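Copper-containing nitrite reductase (Thermus scotoductus, PDB 6HBE) probably catalyses the one-electron reduction of nitrite to nitric oxide, with cytochrome c as electron donor, as a copper-containing homotrimer. Local coordinates at residues C[106-111]-C[228-233]; C[153-158]-C[201-206]; C[160-165]-C[176-181]. One frame throughout, in Å; residues are numbered along the deposited sequence.

In the fold
All three contacts are largely buried, but they hold different parts of the fold. Interactions 2 and 3 share strand 154-163: interaction 2 joins it in parallel to strand 199-208, inside a mixed sheet, and interaction 3 joins it antiparallel to the outermost strand 177-180. Interaction 1 instead docks a loop on the start of strand 109-114, in another sheet, close to the second subunit; there V110 packs on Y203 and L205 of interaction 2. The chemistry follows the place. Glycines, prolines and a water make the loop contact, a tyrosine stack with an arginine clamp marks the sheet interior, and a beta bulge with mixed polar and apolar side chains marks the outermost strand within this chain.

Interaction 1: C[106-111]-C[228-233]; sequences DFPGVF and QGNPKN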
loop_
_atom_site.group_PDB
_atom_site.type_symbol
_atom_site.label_atom_id
_atom_site.label_comp_id
_atom_site.label_asym_id
_atom_site.label_seq_id
_atom_site.Cartn_x
_atom_site.Cartn_y
_atom_site.Cartn_z
ATOM N N ASP C 106 33.081 7.603 0.127
ATOM C CA ASP C 106 33.288 8.330 -1.138
ATOM C C ASP C 106 32.105 9.172 -1.603
ATOM O O ASP C 106 32.259 9.973 -2.509
ATOM C CB ASP C 106 33.622 7.333 -2.277
ATOM C CG ASP C 106 34.919 6.552 -2.039
ATOM O OD1 ASP C 106 35.737 6.971 -1.203
ATOM O OD2 ASP C 106 35.116 5.513 -2.699
ATOM N N PHE C 107 30.923 8.961 -1.027
ATOM C CA PHE C 107 29.701 9.624 -1.481
ATOM C C PHE C 107 28.990 10.333 -0.312
ATOM O O PHE C 107 28.631 9.671 0.691
ATOM C CB PHE C 107 28.739 8.588 -2.102
ATOM C CG PHE C 107 29.191 8.050 -3.439
ATOM C CD1 PHE C 107 30.043 6.949 -3.505
ATOM C CD2 PHE C 107 28.783 8.646 -4.624
ATOM C CE1 PHE C 107 30.460 6.446 -4.728
ATOM C CE2 PHE C 107 29.190 8.141 -5.866
ATOM C CZ PHE C 107 30.025 7.035 -5.912
ATOM N N PRO C 108 28.742 11.642 -0.448
ATOM C CA PRO C 108 28.048 12.377 0.629
ATOM C C PRO C 108 26.550 12.058 0.682
ATOM O O PRO C 108 25.949 11.792 -0.372
ATOM C CB PRO C 108 28.302 13.839 0.272
ATOM C CG PRO C 108 28.547 13.857 -1.171
ATOM C CD PRO C 108 29.146 12.535 -1.545
ATOM N N GLY C 109 25.968 12.080 1.889
ATOM C CA GLY C 109 24.515 11.946 2.075
ATOM C C GLY C 109 24.050 11.244 3.340
ATOM O O GLY C 109 24.811 11.116 4.305
ATOM N N VAL C 110 22.799 10.766 3.311
ATOM C CA VAL C 110 22.140 10.102 4.444
ATOM C C VAL C 110 21.829 8.668 4.016
ATOM O O VAL C 110 21.039 8.457 3.065
ATOM C CB VAL C 110 20.846 10.851 4.842
ATOM C CG1 VAL C 110 20.112 10.106 5.972
ATOM C CG2 VAL C 110 21.174 12.283 5.288
ATOM N N PHE C 111 22.446 7.696 4.703
ATOM C CA PHE C 111 22.430 6.285 4.315
ATOM C C PHE C 111 21.827 5.390 5.392
ATOM O O PHE C 111 22.076 5.574 6.587
ATOM C CB PHE C 111 23.838 5.808 3.979
ATOM C CG PHE C 111 24.457 6.556 2.834
ATOM C CD1 PHE C 111 24.139 6.216 1.512
ATOM C CD2 PHE C 111 25.308 7.616 3.068
ATOM C CE1 PHE C 111 24.668 6.924 0.446
ATOM C CE2 PHE C 111 25.850 8.350 2.002
ATOM C CZ PHE C 111 25.534 8.003 0.695
ATOM N N GLN C 228 18.780 12.014 -1.465
ATOM C CA GLN C 228 19.838 11.169 -0.870
ATOM C C GLN C 228 20.804 11.931 0.051
ATOM O O GLN C 228 21.782 11.352 0.525
ATOM C CB GLN C 228 20.634 10.428 -1.950
ATOM C CG GLN C 228 19.734 9.666 -2.940
ATOM C CD GLN C 228 19.280 8.315 -2.391
ATOM O OE1 GLN C 228 20.072 7.587 -1.797
ATOM N NE2 GLN C 228 18.032 7.955 -2.646
ATOM N N GLY C 229 20.534 13.201 0.316
ATOM C CA GLY C 229 21.515 14.082 0.983
ATOM C C GLY C 229 22.705 14.559 0.134
ATOM O O GLY C 229 23.617 15.222 0.676
ATOM N N ASN C 230 22.719 14.245 -1.160
ATOM C CA ASN C 230 23.794 14.698 -2.053
ATOM C C ASN C 230 23.544 16.135 -2.517
ATOM O O ASN C 230 22.520 16.402 -3.159
ATOM C CB ASN C 230 23.934 13.766 -3.269
ATOM C CG ASN C 230 25.208 14.024 -4.074
ATOM O OD1 ASN C 230 25.429 15.135 -4.543
ATOM N ND2 ASN C 230 26.034 12.994 -4.245
ATOM N N PRO C 231 24.506 17.058 -2.265
ATOM C CA PRO C 231 24.284 18.466 -2.661
ATOM C C PRO C 231 23.899 18.737 -4.103
ATOM O O PRO C 231 23.265 19.750 -4.349
ATOM C CB PRO C 231 25.626 19.150 -2.364
ATOM C CG PRO C 231 26.246 18.320 -1.313
ATOM C CD PRO C 231 25.814 16.895 -1.589
ATOM N N LYS C 232 24.265 17.864 -5.045
ATOM C CA LYS C 232 23.922 18.048 -6.457
ATOM C C LYS C 232 22.438 17.857 -6.799
ATOM O O LYS C 232 21.956 18.386 -7.801
ATOM C CB LYS C 232 24.692 17.071 -7.356
ATOM C CG LYS C 232 26.209 17.088 -7.249
ATOM C CD LYS C 232 26.811 18.451 -7.481
ATOM C CE LYS C 232 28.320 18.363 -7.329
ATOM N NZ LYS C 232 28.927 19.719 -7.383
ATOM N N ASN C 233 21.720 17.098 -5.984
ATOM C CA ASN C 233 20.338 16.715 -6.282
ATOM C C ASN C 233 19.305 17.694 -5.653
ATOM O O ASN C 233 18.434 17.285 -4.843
ATOM C CB ASN C 233 20.081 15.287 -5.774
ATOM C CG ASN C 233 20.982 14.232 -6.411
ATOM O OD1 ASN C 233 21.403 14.334 -7.559
ATOM N ND2 ASN C 233 21.241 13.174 -5.668
HETATM O O HOH W 1 25.795 10.539 -2.740
#
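Q228 O is the best-held polar atom here, gripped from the other segment by two groups: one hydrogen bond and one weaker CA-H...O contact. V110 N supplies the bond to Q228 O at 3.0 Å, fairly straight at 161°, although the donor stands above the carbonyl plane. G109 CA comes within 3.2 Å of the same Q228 O. Such closeness suits bare backbone, and both residues at the crossing are glycines: G109 CA and G229 CA lie 3.8 Å apart, each turning toward the other segment the side on which a CB would stand. The backbone angles agree, with a phi of 147° at G109 and a positive phi at G229.

N230 has a polar group for each neighbour. Its CG is anti to the backbone N (chi1 -168°), and OD1 accepts K232 N at 3.0 Å through a lone pair in the carbonyl plane. This is an Asx turn at the start of the type I turn from N230 to N233, and it fixes how the amide is rotated. The other branch, ND2, donates to a water at 2.9 Å, and that water donates in turn to P108 O at 2.7 Å. Beside this bridge the rigid ring of P108 crosses that of P231 at about a right angle, P108 CG lying 4.1 Å from P231 CD.

The amide of Q228 serves another interface, binding Q239 and T240 of the second subunit. G109 and F111 pair through their backbones with V136 and I134 of strand 131-137, while V110 packs on Y203 and L205 of strand 199-208. The loop between strands 222-227 and 234-238 thus lies against the first residues of strand 109-114, joining the second cupredoxin-type beta-sandwich domain to the first.

Interaction 2: C[153-158]-C[201-206]; sequences DLKLYI and RIYFLN
Strands 154-158 and 201-206 run parallel, their axes 4.7 Å apart and only 8° from alignment, with five nearly straight hydrogen bonds in which R201, Y203 and L205 donate to one strand while L156 and I158 donate back. On the face that carries K155, Y157, R201 and Y203, the two tyrosines sit side by side in register. Both have CG anti to the carbonyl carbon, so on these paired residues two flat rings leave the backbone the same way and lie face to face in an offset stack, centroids 4.5 Å apart and planes at 19°. Y157 CE2 lies over the Y203 ring toward its rim, 3.4 Å from Y203 CD1.

R201 bends at chi3 (78°) and turns its guanidinium side-on to the same tyrosine. R201 NE reaches Y203 OH at 3.0 Å, and R201 NH2 reaches that Y203 OH at 3.2 Å, both from within the guanidinium plane. The extended K155 lies alongside, with K155 NZ 3.8 Å from R201 NH2. Across the sheet the chemistry is plainly apolar: L156 meets I202, and I158 CG2 meets F204 CD1 at 4.1 Å.

V135 and V250 pack on Y203, and M133 and V135 on Y157, so the stack lies between this sheet, part of the second cupredoxin-type beta-sandwich domain, and strand 131-137 of the first. Two like charges so close would probably be unfavourable on their own. R201 NH1 is held by a salt bridge with E145 and a hydrogen bond with Y199 OH, while E137 OE2 forms only a long, weak ion pair with R201 NH2. Receiving two N-H groups from a cation would probably polarise the Y203 hydroxyl and could lower its pKa, whereas E137, bonded to Y203 OH, would act in the opposite sense.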
loop_
_atom_site.group_PDB
_atom_site.type_symbol
_atom_site.label_atom_id
_atom_site.label_comp_id
_atom_site.label_asym_id
_atom_site.label_seq_id
_atom_site.Cartn_x
_atom_site.Cartn_y
_atom_site.Cartn_z
ATOM N N ASP C 153 21.685 26.538 13.033
ATOM C CA ASP C 153 21.412 26.774 14.438
ATOM C C ASP C 153 21.009 25.502 15.186
ATOM O O ASP C 153 21.326 25.367 16.347
ATOM C CB ASP C 153 20.342 27.866 14.594
ATOM C CG ASP C 153 20.801 29.208 14.010
ATOM O OD1 ASP C 153 21.862 29.700 14.431
ATOM O OD2 ASP C 153 20.148 29.751 13.108
ATOM N N LEU C 154 20.310 24.568 14.528
ATOM C CA LEU C 154 20.045 23.242 15.098
ATOM C C LEU C 154 19.948 22.192 13.960
ATOM O O LEU C 154 19.314 22.445 12.929
ATOM C CB LEU C 154 18.752 23.265 15.911
ATOM C CG LEU C 154 18.333 22.031 16.708
ATOM C CD1 LEU C 154 19.328 21.590 17.791
ATOM C CD2 LEU C 154 16.985 22.305 17.333
ATOM N N LYS C 155 20.604 21.046 14.169
ATOM C CA LYS C 155 20.480 19.863 13.293
ATOM C C LYS C 155 19.521 18.870 13.931
ATOM O O LYS C 155 19.610 18.598 15.130
ATOM C CB LYS C 155 21.841 19.216 13.082
ATOM C CG LYS C 155 22.809 20.081 12.280
ATOM C CD LYS C 155 24.169 19.396 12.188
ATOM C CE LYS C 155 25.080 20.092 11.172
ATOM N NZ LYS C 155 26.390 19.395 11.078
ATOM N N LEU C 156 18.626 18.313 13.110
ATOM C CA LEU C 156 17.625 17.358 13.546
ATOM C C LEU C 156 17.807 16.117 12.652
ATOM O O LEU C 156 17.734 16.240 11.430
ATOM C CB LEU C 156 16.231 17.923 13.352
ATOM C CG LEU C 156 15.885 19.243 14.066
ATOM C CD1 LEU C 156 14.457 19.623 13.735
ATOM C CD2 LEU C 156 16.040 19.119 15.578
ATOM N N TYR C 157 18.062 14.970 13.273
ATOM C CA TYR C 157 18.232 13.679 12.579
ATOM C C TYR C 157 17.022 12.801 12.895
ATOM O O TYR C 157 16.746 12.501 14.086
ATOM C CB TYR C 157 19.535 13.016 12.999
ATOM C CG TYR C 157 20.823 13.810 12.732
ATOM C CD1 TYR C 157 21.342 14.679 13.701
ATOM C CD2 TYR C 157 21.572 13.611 11.597
ATOM C CE1 TYR C 157 22.537 15.360 13.517
ATOM C CE2 TYR C 157 22.776 14.274 11.403
ATOM C CZ TYR C 157 23.251 15.167 12.381
ATOM O OH TYR C 157 24.438 15.859 12.218
ATOM N N ILE C 158 16.285 12.404 11.846
ATOM C CA ILE C 158 14.994 11.714 12.011
ATOM C C ILE C 158 14.903 10.425 11.155
ATOM O O ILE C 158 15.077 10.490 9.942
ATOM C CB ILE C 158 13.825 12.641 11.548
ATOM C CG1 ILE C 158 13.807 13.983 12.312
ATOM C CG2 ILE C 158 12.473 11.935 11.715
ATOM C CD1 ILE C 158 13.261 13.871 13.715
ATOM N N ARG C 201 18.654 22.397 9.795
ATOM C CA ARG C 201 18.987 21.369 8.781
ATOM C C ARG C 201 18.488 19.994 9.278
ATOM O O ARG C 201 18.847 19.558 10.369
ATOM C CB ARG C 201 20.479 21.362 8.411
ATOM C CG ARG C 201 20.810 20.565 7.128
ATOM C CD ARG C 201 22.030 21.137 6.409
ATOM N NE ARG C 201 23.286 20.744 7.047
ATOM C CZ ARG C 201 24.393 21.499 7.177
ATOM N NH1 ARG C 201 24.463 22.758 6.745
ATOM N NH2 ARG C 201 25.459 20.958 7.755
ATOM N N ILE C 202 17.637 19.339 8.469
ATOM C CA ILE C 202 16.946 18.095 8.845
ATOM C C ILE C 202 17.580 16.986 7.989
ATOM O O ILE C 202 17.740 17.146 6.774
ATOM C CB ILE C 202 15.417 18.187 8.599
ATOM C CG1 ILE C 202 14.807 19.344 9.418
ATOM C CG2 ILE C 202 14.709 16.870 8.959
ATOM C CD1 ILE C 202 13.428 19.768 8.954
ATOM N N TYR C 203 17.976 15.904 8.631
ATOM C CA TYR C 203 18.529 14.716 7.969
ATOM C C TYR C 203 17.445 13.642 8.146
ATOM O O TYR C 203 17.235 13.162 9.268
ATOM C CB TYR C 203 19.845 14.309 8.634
ATOM C CG TYR C 203 20.980 15.341 8.547
ATOM C CD1 TYR C 203 21.012 16.458 9.399
ATOM C CD2 TYR C 203 22.028 15.176 7.651
ATOM C CE1 TYR C 203 22.050 17.388 9.338
ATOM C CE2 TYR C 203 23.077 16.102 7.567
ATOM C CZ TYR C 203 23.073 17.217 8.411
ATOM O OH TYR C 203 24.097 18.146 8.367
ATOM N N PHE C 204 16.762 13.282 7.052
ATOM C CA PHE C 204 15.580 12.388 7.112
ATOM C C PHE C 204 15.824 11.092 6.350
ATOM O O PHE C 204 16.197 11.144 5.175
ATOM C CB PHE C 204 14.363 13.098 6.510
ATOM C CG PHE C 204 13.119 12.224 6.435
ATOM C CD1 PHE C 204 12.588 11.678 7.580
ATOM C CD2 PHE C 204 12.460 12.014 5.231
ATOM C CE1 PHE C 204 11.458 10.887 7.541
ATOM C CE2 PHE C 204 11.293 11.248 5.192
ATOM C CZ PHE C 204 10.818 10.662 6.351
ATOM N N LEU C 205 15.572 9.943 6.997
ATOM C CA LEU C 205 15.650 8.638 6.346
ATOM C C LEU C 205 14.365 7.890 6.633
ATOM O O LEU C 205 14.007 7.681 7.798
ATOM C CB LEU C 205 16.860 7.841 6.880
ATOM C CG LEU C 205 16.995 6.351 6.504
ATOM C CD1 LEU C 205 17.194 6.162 5.032
ATOM C CD2 LEU C 205 18.107 5.650 7.256
ATOM N N ASN C 206 13.679 7.456 5.573
ATOM C CA ASN C 206 12.506 6.547 5.732
ATOM C C ASN C 206 13.045 5.132 5.600
ATOM O O ASN C 206 13.402 4.725 4.483
ATOM C CB ASN C 206 11.406 6.776 4.656
ATOM C CG ASN C 206 10.210 5.852 4.822
ATOM O OD1 ASN C 206 10.032 5.204 5.876
ATOM N ND2 ASN C 206 9.373 5.749 3.761
#

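Interaction 3: C[160-165]-C[176-181]; sequences QSEAYA and LYVMFN
S161 and M179, a directly opposed antiparallel pair, both take the crowded first torsion between backbone N and carbonyl carbon (chi1 69° and 63°), which sets S161 OG beside M179 CG at 4.1 Å. M179 then bends at chi3 (83°), carrying its CE to 4.1 Å from A163 CB; a flexible thioether suits this reach, and a small alanine receives it. The pair is hydrogen-bonded in both directions through the backbone. A water adds to it, lying 2.7 Å from S161 OG and donating to M179 O, which also accepts S161 N.

Further along, the register is shifted by a classic beta bulge: L176 and Y177 both face A163. A163 O takes L176 N at 2.9 Å, and Y177 N only weakly at 3.4 Å. The bulge belongs to the pairing of strand 154-163 with strand 177-180, outermost within this chain in a mixed sheet of the second cupredoxin-type beta-sandwich domain.

On the face bearing Q160, E162, V178 and F180, the extended Q160 divides its amide. Q160 NE2 lies 3.7 Å from V178 CG1, while OE1 meets the F180 ring at its edge and is bonded to S213. E162 CG runs alongside V178 CG2, and its carboxylate is well occupied: Y164 OH donates to E162 OE1 at a very short 2.5 Å, from above the carboxylate plane, and the N-H groups of N210 and L211 bind as well, which would probably favour the ionised form. The Y177 ring has L176 CG over its centre, and its hydroxyl bonds H410 of the third subunit.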
loop_
_atom_site.group_PDB
_atom_site.type_symbol
_atom_site.label_atom_id
_atom_site.label_comp_id
_atom_site.label_asym_id
_atom_site.label_seq_id
_atom_site.Cartn_x
_atom_site.Cartn_y
_atom_site.Cartn_z
ATOM N N GLN C 160 12.013 7.554 10.130
ATOM C CA GLN C 160 10.676 6.995 10.141
ATOM C C GLN C 160 10.724 5.487 9.983
ATOM O O GLN C 160 11.379 5.003 9.072
ATOM C CB GLN C 160 9.807 7.617 9.024
ATOM C CG GLN C 160 8.352 7.146 9.087
ATOM C CD GLN C 160 7.465 7.787 8.016
ATOM O OE1 GLN C 160 7.477 9.018 7.801
ATOM N NE2 GLN C 160 6.706 6.945 7.310
ATOM N N SER C 161 9.964 4.751 10.796
ATOM C CA SER C 161 9.966 3.280 10.724
ATOM C C SER C 161 8.636 2.711 11.205
ATOM O O SER C 161 7.879 3.383 11.917
ATOM C CB SER C 161 11.129 2.682 11.547
ATOM O OG SER C 161 10.950 2.867 12.949
ATOM N N GLU C 162 8.377 1.460 10.810
ATOM C CA GLU C 162 7.123 0.741 11.066
ATOM C C GLU C 162 7.329 -0.390 12.060
ATOM O O GLU C 162 8.426 -0.926 12.154
ATOM C CB GLU C 162 6.586 0.131 9.735
ATOM C CG GLU C 162 6.311 1.155 8.627
ATOM C CD GLU C 162 6.615 0.670 7.211
ATOM O OE1 GLU C 162 6.604 -0.585 6.913
ATOM O OE2 GLU C 162 6.932 1.582 6.367
ATOM N N ALA C 163 6.266 -0.753 12.793
ATOM C CA ALA C 163 6.255 -1.939 13.639
ATOM C C ALA C 163 5.101 -2.831 13.227
ATOM O O ALA C 163 4.045 -2.313 12.872
ATOM C CB ALA C 163 6.120 -1.567 15.110
ATOM N N TYR C 164 5.320 -4.161 13.279
ATOM C CA TYR C 164 4.333 -5.165 12.837
ATOM C C TYR C 164 3.907 -6.139 13.948
ATOM O O TYR C 164 4.762 -6.597 14.754
ATOM C CB TYR C 164 4.882 -5.929 11.619
ATOM C CG TYR C 164 4.915 -5.047 10.386
ATOM C CD1 TYR C 164 6.036 -4.238 10.119
ATOM C CD2 TYR C 164 3.821 -4.975 9.511
ATOM C CE1 TYR C 164 6.050 -3.374 9.035
ATOM C CE2 TYR C 164 3.823 -4.109 8.400
ATOM C CZ TYR C 164 4.943 -3.308 8.177
ATOM O OH TYR C 164 4.950 -2.432 7.112
ATOM N N ALA C 165 2.614 -6.475 13.941
ATOM C CA ALA C 165 2.036 -7.472 14.864
ATOM C C ALA C 165 2.259 -8.939 14.441
ATOM O O ALA C 165 2.122 -9.863 15.267
ATOM C CB ALA C 165 0.552 -7.243 15.035
ATOM N N LEU C 176 1.253 -1.899 12.340
ATOM C CA LEU C 176 0.512 -1.534 13.561
ATOM C C LEU C 176 0.865 -0.097 14.000
ATOM O O LEU C 176 -0.044 0.713 14.280
ATOM C CB LEU C 176 0.766 -2.539 14.693
ATOM C CG LEU C 176 0.109 -2.296 16.034
ATOM C CD1 LEU C 176 -1.393 -2.327 15.958
ATOM C CD2 LEU C 176 0.618 -3.333 17.054
ATOM N N TYR C 177 2.161 0.238 14.024
ATOM C CA TYR C 177 2.577 1.580 14.423
ATOM C C TYR C 177 3.560 2.101 13.391
ATOM O O TYR C 177 4.254 1.303 12.734
ATOM C CB TYR C 177 3.192 1.606 15.834
ATOM C CG TYR C 177 2.268 1.093 16.926
ATOM C CD1 TYR C 177 1.021 1.653 17.129
ATOM C CD2 TYR C 177 2.658 0.027 17.750
ATOM C CE1 TYR C 177 0.134 1.136 18.100
ATOM C CE2 TYR C 177 1.792 -0.473 18.737
ATOM C CZ TYR C 177 0.550 0.097 18.928
ATOM O OH TYR C 177 -0.285 -0.421 19.941
ATOM N N VAL C 178 3.551 3.417 13.225
ATOM C CA VAL C 178 4.551 4.126 12.393
ATOM C C VAL C 178 5.063 5.322 13.192
ATOM O O VAL C 178 4.264 6.040 13.799
ATOM C CB VAL C 178 3.972 4.551 11.036
ATOM C CG1 VAL C 178 5.095 5.077 10.134
ATOM C CG2 VAL C 178 3.284 3.377 10.347
ATOM N N MET C 179 6.370 5.524 13.228
ATOM C CA MET C 179 6.981 6.423 14.268
ATOM C C MET C 179 8.262 7.109 13.843
ATOM O O MET C 179 8.970 6.599 12.965
ATOM C CB MET C 179 7.212 5.655 15.597
ATOM C CG MET C 179 8.176 4.489 15.567
ATOM S SD MET C 179 7.932 3.292 16.940
ATOM C CE MET C 179 6.614 2.350 16.211
ATOM N N PHE C 180 8.541 8.272 14.466
ATOM C CA PHE C 180 9.826 8.983 14.280
ATOM C C PHE C 180 10.726 8.600 15.484
ATOM O O PHE C 180 10.308 8.688 16.662
ATOM C CB PHE C 180 9.675 10.520 14.238
ATOM C CG PHE C 180 8.818 11.066 13.110
ATOM C CD1 PHE C 180 8.896 10.558 11.796
ATOM C CD2 PHE C 180 7.950 12.138 13.336
ATOM C CE1 PHE C 180 8.117 11.095 10.770
ATOM C CE2 PHE C 180 7.176 12.667 12.310
ATOM C CZ PHE C 180 7.248 12.137 11.029
ATOM N N ASN C 181 11.956 8.201 15.189
ATOM C CA ASN C 181 12.940 7.804 16.217
ATOM C C ASN C 181 12.408 6.835 17.314
ATOM O O ASN C 181 12.669 6.992 18.505
ATOM C CB ASN C 181 13.589 9.077 16.770
ATOM C CG ASN C 181 14.439 9.763 15.719
ATOM O OD1 ASN C 181 14.768 9.151 14.695
ATOM N ND2 ASN C 181 14.787 11.028 15.941
HETATM O O HOH W 2 11.583 5.265 14.077
#